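PDB 2YJP: putative ABC transporter, periplasmic binding protein, amino acid from Neisseria gonorrhoeae, which binds L-cysteine as the solute receptor (periplasmic binding protein) of a putative amino-acid ABC transporter. Local coordinates for residues A[62-67]-A[191-196]; A[104-109]-A[171-176]. The protein carries 1 engineered substitution. All blocks are in the same frame, centred on the assembly; numbering follows the deposited sequence.

Interaction 1: A[62-67]-A[191-196]; sequences FGDKPP and FDQNTE. With ZN (zinc ion), chain G; ZN (zinc ion), chain J; CYS (cysteine), chain D.
Asp64 OD2 takes two backbone N-H groups from the first turn of helix 194-202: a weak, bent bond from Asn194 N at 2.8 Å and a straighter one from Thr195 N at 3.2 Å (163°). Thr195 N comes in from above the carboxylate plane, 44° out of it, not at the rim of the group. The other oxygen, Asp64 OD1, receives Asn194 ND2 at 3.3 Å, so the carboxylate holds both the main chain and the side chain of the same residue. With chi1 at 61°, Asp64 CG lies between its own N and C, which aims the carboxylate at the helix start, just after the N-cap residue Gln193. Water 1 donates to OD1, and water 2 donates to Gln193 OE1 and, weakly, to Asp64 OD2. The Asn194 amide is held at its other end by His211, through OD1, while ND2 lies 4.2 Å from Phe62 CD1. Phe62 and Lys65 reach on into the cysteine pocket: Phe62 CZ is 3.7 Å and Lys65 NZ 3.1 Å from the cysteine SG. Lys65 NZ itself hydrogen-bonds to Asn124 and forms a salt bridge with Asp212. A carboxylate facing the N-terminal end of a helix should be stabilised in its charged form, giving the two lobes of this type II binding-protein fold a polar clasp beside the bound amino acid.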
loop_
_atom_site.group_PDB
_atom_site.type_symbol
_atom_site.label_atom_id
_atom_site.label_comp_id
_atom_site.label_asym_id
_atom_site.label_seq_id
_atom_site.Cartn_x
_atom_site.Cartn_y
_atom_site.Cartn_z
ATOM N N PHE A 62 -2.915 -6.485 0.190
ATOM C CA PHE A 62 -2.638 -6.631 1.620
ATOM C C PHE A 62 -3.758 -7.286 2.412
ATOM O O PHE A 62 -4.948 -7.061 2.136
ATOM C CB PHE A 62 -2.297 -5.279 2.248
ATOM C CG PHE A 62 -0.917 -4.835 1.943
ATOM C CD1 PHE A 62 0.175 -5.567 2.433
ATOM C CD2 PHE A 62 -0.684 -3.707 1.170
ATOM C CE1 PHE A 62 1.464 -5.195 2.161
ATOM C CE2 PHE A 62 0.642 -3.305 0.882
ATOM C CZ PHE A 62 1.711 -4.071 1.368
ATOM N N GLY A 63 -3.375 -8.122 3.399
ATOM C CA GLY A 63 -4.306 -8.610 4.358
ATOM C C GLY A 63 -4.382 -7.806 5.642
ATOM O O GLY A 63 -5.288 -8.052 6.483
ATOM N N ASP A 64 -3.442 -6.888 5.870
ATOM C CA ASP A 64 -3.334 -6.273 7.201
ATOM C C ASP A 64 -2.902 -4.813 7.105
ATOM O O ASP A 64 -2.163 -4.309 7.924
ATOM C CB ASP A 64 -2.353 -7.048 8.079
ATOM C CG ASP A 64 -0.915 -7.078 7.494
ATOM O OD1 ASP A 64 -0.701 -6.668 6.316
ATOM O OD2 ASP A 64 0.004 -7.535 8.236
ATOM N N LYS A 65 -3.345 -4.135 6.049
ATOM C CA LYS A 65 -3.024 -2.742 5.894
ATOM C C LYS A 65 -4.315 -1.894 5.781
ATOM O O LYS A 65 -4.507 -1.123 4.817
ATOM C CB LYS A 65 -2.091 -2.525 4.683
ATOM C CG LYS A 65 -1.347 -1.188 4.744
ATOM C CD LYS A 65 -0.673 -0.816 3.390
ATOM C CE LYS A 65 0.037 0.482 3.516
ATOM N NZ LYS A 65 0.712 1.014 2.305
ATOM N N PRO A 66 -5.194 -2.012 6.774
ATOM C CA PRO A 66 -6.387 -1.189 6.661
ATOM C C PRO A 66 -5.956 0.301 6.754
ATOM O O PRO A 66 -5.058 0.648 7.520
ATOM C CB PRO A 66 -7.210 -1.583 7.892
ATOM C CG PRO A 66 -6.169 -1.985 8.934
ATOM C CD PRO A 66 -4.995 -2.565 8.128
ATOM N N PRO A 67 -6.623 1.188 6.013
ATOM C CA PRO A 67 -7.816 0.981 5.214
ATOM C C PRO A 67 -7.592 0.688 3.746
ATOM O O PRO A 67 -8.547 0.845 2.955
ATOM C CB PRO A 67 -8.499 2.338 5.296
ATOM C CG PRO A 67 -7.289 3.330 5.336
ATOM C CD PRO A 67 -6.271 2.616 6.168
ATOM N N PHE A 191 10.021 -6.688 10.310
ATOM C CA PHE A 191 9.102 -7.808 10.440
ATOM C C PHE A 191 8.407 -7.961 9.102
ATOM O O PHE A 191 8.129 -6.946 8.439
ATOM C CB PHE A 191 8.070 -7.476 11.519
ATOM C CG PHE A 191 8.643 -7.446 12.910
ATOM C CD1 PHE A 191 8.735 -8.624 13.679
ATOM C CD2 PHE A 191 9.122 -6.261 13.434
ATOM C CE1 PHE A 191 9.302 -8.595 14.962
ATOM C CE2 PHE A 191 9.703 -6.220 14.714
ATOM C CZ PHE A 191 9.780 -7.360 15.472
ATOM N N ASP A 192 8.132 -9.188 8.686
ATOM C CA ASP A 192 7.437 -9.485 7.388
ATOM C C ASP A 192 6.054 -8.816 7.236
ATOM O O ASP A 192 5.735 -8.298 6.187
ATOM C CB ASP A 192 7.274 -10.996 7.208
ATOM C CG ASP A 192 8.605 -11.717 6.878
ATOM O OD1 ASP A 192 9.617 -11.023 6.847
ATOM O OD2 ASP A 192 8.660 -12.969 6.604
ATOM N N GLN A 193 5.256 -8.812 8.308
ATOM C CA GLN A 193 3.872 -8.433 8.290
ATOM C C GLN A 193 3.599 -7.129 9.048
ATOM O O GLN A 193 4.300 -6.855 10.068
ATOM C CB GLN A 193 3.083 -9.533 8.987
ATOM C CG GLN A 193 3.314 -10.876 8.393
ATOM C CD GLN A 193 2.369 -11.945 9.017
ATOM O OE1 GLN A 193 1.164 -11.724 9.123
ATOM N NE2 GLN A 193 2.925 -13.085 9.427
ATOM N N ASN A 194 2.559 -6.386 8.645
ATOM C CA ASN A 194 2.235 -5.162 9.366
ATOM C C ASN A 194 1.829 -5.412 10.807
ATOM O O ASN A 194 2.253 -4.689 11.661
ATOM C CB ASN A 194 1.190 -4.258 8.642
ATOM C CG ASN A 194 1.773 -3.631 7.350
ATOM O OD1 ASN A 194 2.779 -2.923 7.419
ATOM N ND2 ASN A 194 1.188 -3.968 6.165
ATOM N N THR A 195 0.960 -6.385 11.044
ATOM C CA THR A 195 0.482 -6.716 12.379
ATOM C C THR A 195 1.646 -6.989 13.320
ATOM O O THR A 195 1.692 -6.426 14.392
ATOM C CB THR A 195 -0.461 -7.930 12.336
ATOM O OG1 THR A 195 -1.587 -7.584 11.517
ATOM C CG2 THR A 195 -0.999 -8.256 13.777
ATOM N N GLU A 196 2.612 -7.801 12.901
ATOM C CA GLU A 196 3.823 -8.007 13.716
ATOM C C GLU A 196 4.527 -6.695 14.007
ATOM O O GLU A 196 4.932 -6.450 15.163
ATOM C CB GLU A 196 4.855 -8.913 13.054
ATOM C CG GLU A 196 4.509 -10.355 12.894
ATOM C CD GLU A 196 5.571 -11.056 11.992
ATOM O OE1 GLU A 196 5.938 -10.516 10.868
ATOM O OE2 GLU A 196 6.039 -12.159 12.411
HETATM ZN ZN ZN G . 7.037 -13.709 5.708
HETATM ZN ZN ZN J . 7.508 -13.116 11.580
HETATM N N CYS D . 3.256 1.812 -0.215
HETATM C CA CYS D . 4.524 1.448 0.459
HETATM C C CYS D . 5.325 0.490 -0.426
HETATM O O CYS D . 4.881 0.190 -1.575
HETATM C CB CYS D . 4.280 0.773 1.801
HETATM S SG CYS D . 3.241 -0.697 1.728
HETATM O OXT CYS D . 6.396 0.049 0.001
HETATM O O HOH W 1 1.586 -7.783 5.641
HETATM O O HOH W 2 -0.627 -10.061 8.473
HETATM O O HOH W 3 8.963 -11.580 10.385
HETATM O O HOH W 4 8.571 -13.945 13.646
#

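Interaction 2: A[104-109]-A[171-176]; sequences TEAANR and KGTTAD. With ZN (zinc ion), chain G; CYS (cysteine), chain D.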
loop_
_atom_site.group_PDB
_atom_site.type_symbol
_atom_site.label_atom_id
_atom_site.label_comp_id
_atom_site.label_asym_id
_atom_site.label_seq_id
_atom_site.Cartn_x
_atom_site.Cartn_y
_atom_site.Cartn_z
ATOM N N THR A 104 -0.536 -10.725 0.083
ATOM C CA THR A 104 0.860 -10.578 -0.250
ATOM C C THR A 104 1.589 -9.769 0.813
ATOM O O THR A 104 1.179 -8.646 1.035
ATOM C CB THR A 104 0.975 -9.799 -1.604
ATOM O OG1 THR A 104 0.144 -10.422 -2.586
ATOM C CG2 THR A 104 2.388 -9.846 -2.153
ATOM N N GLU A 105 2.646 -10.294 1.445
ATOM C CA GLU A 105 3.623 -9.426 2.200
ATOM C C GLU A 105 4.260 -8.322 1.333
ATOM O O GLU A 105 4.432 -8.496 0.099
ATOM C CB GLU A 105 4.773 -10.243 2.766
ATOM C CG GLU A 105 4.295 -11.438 3.622
ATOM C CD GLU A 105 5.419 -12.254 4.257
ATOM O OE1 GLU A 105 6.578 -12.159 3.816
ATOM O OE2 GLU A 105 5.144 -13.003 5.231
ATOM N N ALA A 106 4.669 -7.216 1.964
ATOM C CA ALA A 106 5.331 -6.123 1.213
ATOM C C ALA A 106 6.490 -6.662 0.419
ATOM O O ALA A 106 6.586 -6.349 -0.765
ATOM C CB ALA A 106 5.808 -4.983 2.124
ATOM N N ALA A 107 7.338 -7.475 1.059
ATOM C CA ALA A 107 8.537 -8.005 0.418
ATOM C C ALA A 107 8.285 -8.988 -0.743
ATOM O O ALA A 107 9.207 -9.298 -1.457
ATOM C CB ALA A 107 9.484 -8.660 1.459
ATOM N N ASN A 108 7.057 -9.462 -0.931
ATOM C CA ASN A 108 6.801 -10.524 -1.928
ATOM C C ASN A 108 6.146 -9.991 -3.180
ATOM O O ASN A 108 5.934 -10.754 -4.148
ATOM C CB ASN A 108 5.862 -11.612 -1.362
ATOM C CG ASN A 108 6.582 -12.568 -0.425
ATOM O OD1 ASN A 108 7.797 -12.600 -0.395
ATOM N ND2 ASN A 108 5.832 -13.307 0.363
ATOM N N ARG A 109 5.805 -8.698 -3.154
ATOM C CA ARG A 109 5.023 -8.114 -4.240
ATOM C C ARG A 109 5.680 -8.289 -5.605
ATOM O O ARG A 109 5.012 -8.712 -6.517
ATOM C CB ARG A 109 4.686 -6.656 -3.995
ATOM C CG ARG A 109 3.664 -6.473 -2.862
ATOM C CD ARG A 109 3.471 -4.989 -2.571
ATOM N NE ARG A 109 4.689 -4.439 -1.987
ATOM C CZ ARG A 109 4.733 -3.263 -1.394
ATOM N NH1 ARG A 109 3.631 -2.554 -1.349
ATOM N NH2 ARG A 109 5.854 -2.820 -0.860
ATOM N N LYS A 171 9.327 -5.115 6.675
ATOM C CA LYS A 171 10.303 -5.487 5.704
ATOM C C LYS A 171 9.791 -5.265 4.249
ATOM O O LYS A 171 8.663 -5.657 3.923
ATOM C CB LYS A 171 10.780 -6.957 5.940
ATOM C CG LYS A 171 11.796 -7.440 4.889
ATOM C CD LYS A 171 12.516 -8.772 5.276
ATOM C CE LYS A 171 13.169 -9.427 4.039
ATOM N NZ LYS A 171 13.528 -10.911 4.264
ATOM N N GLY A 172 10.645 -4.677 3.408
ATOM C CA GLY A 172 10.427 -4.591 1.962
ATOM C C GLY A 172 9.546 -3.375 1.588
ATOM O O GLY A 172 9.026 -3.314 0.497
ATOM N N THR A 173 9.316 -2.468 2.551
ATOM C CA THR A 173 8.572 -1.270 2.278
ATOM C C THR A 173 9.496 -0.117 1.861
ATOM O O THR A 173 10.729 -0.184 1.981
ATOM C CB THR A 173 7.717 -0.806 3.505
ATOM O OG1 THR A 173 8.543 -0.588 4.653
ATOM C CG2 THR A 173 6.588 -1.815 3.831
ATOM N N THR A 174 8.884 0.955 1.370
ATOM C CA THR A 174 9.642 2.174 1.042
ATOM C C THR A 174 10.240 2.752 2.318
ATOM O O THR A 174 11.344 3.267 2.263
ATOM C CB THR A 174 8.787 3.225 0.373
ATOM O OG1 THR A 174 7.549 3.295 1.080
ATOM C CG2 THR A 174 8.527 2.868 -1.167
ATOM N N ALA A 175 9.578 2.603 3.477
ATOM C CA ALA A 175 10.252 3.084 4.717
ATOM C C ALA A 175 11.545 2.325 5.009
ATOM O O ALA A 175 12.546 2.947 5.390
ATOM C CB ALA A 175 9.348 3.085 5.915
ATOM N N ASP A 176 11.496 0.989 4.857
ATOM C CA ASP A 176 12.681 0.127 4.971
ATOM C C ASP A 176 13.749 0.618 3.996
ATOM O O ASP A 176 14.894 0.835 4.390
ATOM C CB ASP A 176 12.246 -1.321 4.631
ATOM C CG ASP A 176 13.369 -2.328 4.709
ATOM O OD1 ASP A 176 14.527 -2.001 5.110
ATOM O OD2 ASP A 176 13.070 -3.484 4.338
HETATM ZN ZN ZN G . 7.037 -13.709 5.708
HETATM N N CYS D . 3.256 1.812 -0.215
HETATM C CA CYS D . 4.524 1.448 0.459
HETATM C C CYS D . 5.325 0.490 -0.426
HETATM O O CYS D . 4.881 0.190 -1.575
HETATM C CB CYS D . 4.280 0.773 1.801
HETATM S SG CYS D . 3.241 -0.697 1.728
HETATM O OXT CYS D . 6.396 0.049 0.001
HETATM O O HOH W 5 7.115 -7.828 3.956
#
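A bend at chi3 (-68°) turns the guanidinium of Arg109 toward the cysteine carboxylate, and chi1 of 58° on Thr173 leaves CG2 beside its own backbone N, where it meets Ala106 CB at 3.7 Å. The same methyl also packs near the CB of the bound cysteine. Arg109 NH2 bonds to the ligand OXT at 3.0 Å, with that oxygen in the guanidinium plane, while NH1 makes a weaker, more bent bond to the ligand O. Gly172 O lies at the edge of the same group, 3.5 Å from NH2. Two backbone carbonyls steady the arginine: Ala106 O accepts from NE on a lone pair in the carbonyl plane, and Ala123 O accepts from NH1. On the other side of the cleft, Thr174 N donates to OXT at 3.0 Å, so this oxygen is gripped from both segments. An arginine and the start of a helix sharing a ligand carboxylate is the familiar way in which family 3 solute-binding proteins hold the alpha-carboxylate of an amino acid, here with the two lobes closed over it. Thr173 is the N-cap of helix 174-182; its OG1 accepts a weak bond from Asp176 N and also bonds with Asn170. Asp176 OD2 in turn takes Gly172 N on its anti lone pair, nearly straight at 175°, and its other oxygen pairs with Lys190. Gly172, at positive phi, comes within 4.2 Å of Ala107, CA to CA, too near for a CB pointing that way. Ala106 CB sits 3.4 Å from Lys171 O, and water 5 joins that carbonyl to Ala107 N, accepting from the nitrogen and donating to the oxygen.

In the fold
Interactions 1 and 2, their centres about 10 Å apart, close the same cleft on the same cysteine. Contact 62-67/191-196 supplies groups near its sulfur, whereas 104-109/171-176 supplies those at its carboxylate. They meet through Phe62, whose CZ is 3.7 Å from Arg109 NH1 and whose CD1 is 3.5 Å from Thr104 O, and through a probable hydrogen bond between Lys171 N and Phe191 O (2.8 Å). A zinc ion also joins them: Asp192 OD2 binds it at 2.0 Å and Glu105 OE2 at 2.1 Å. This metal therefore bridges one segment of each contact.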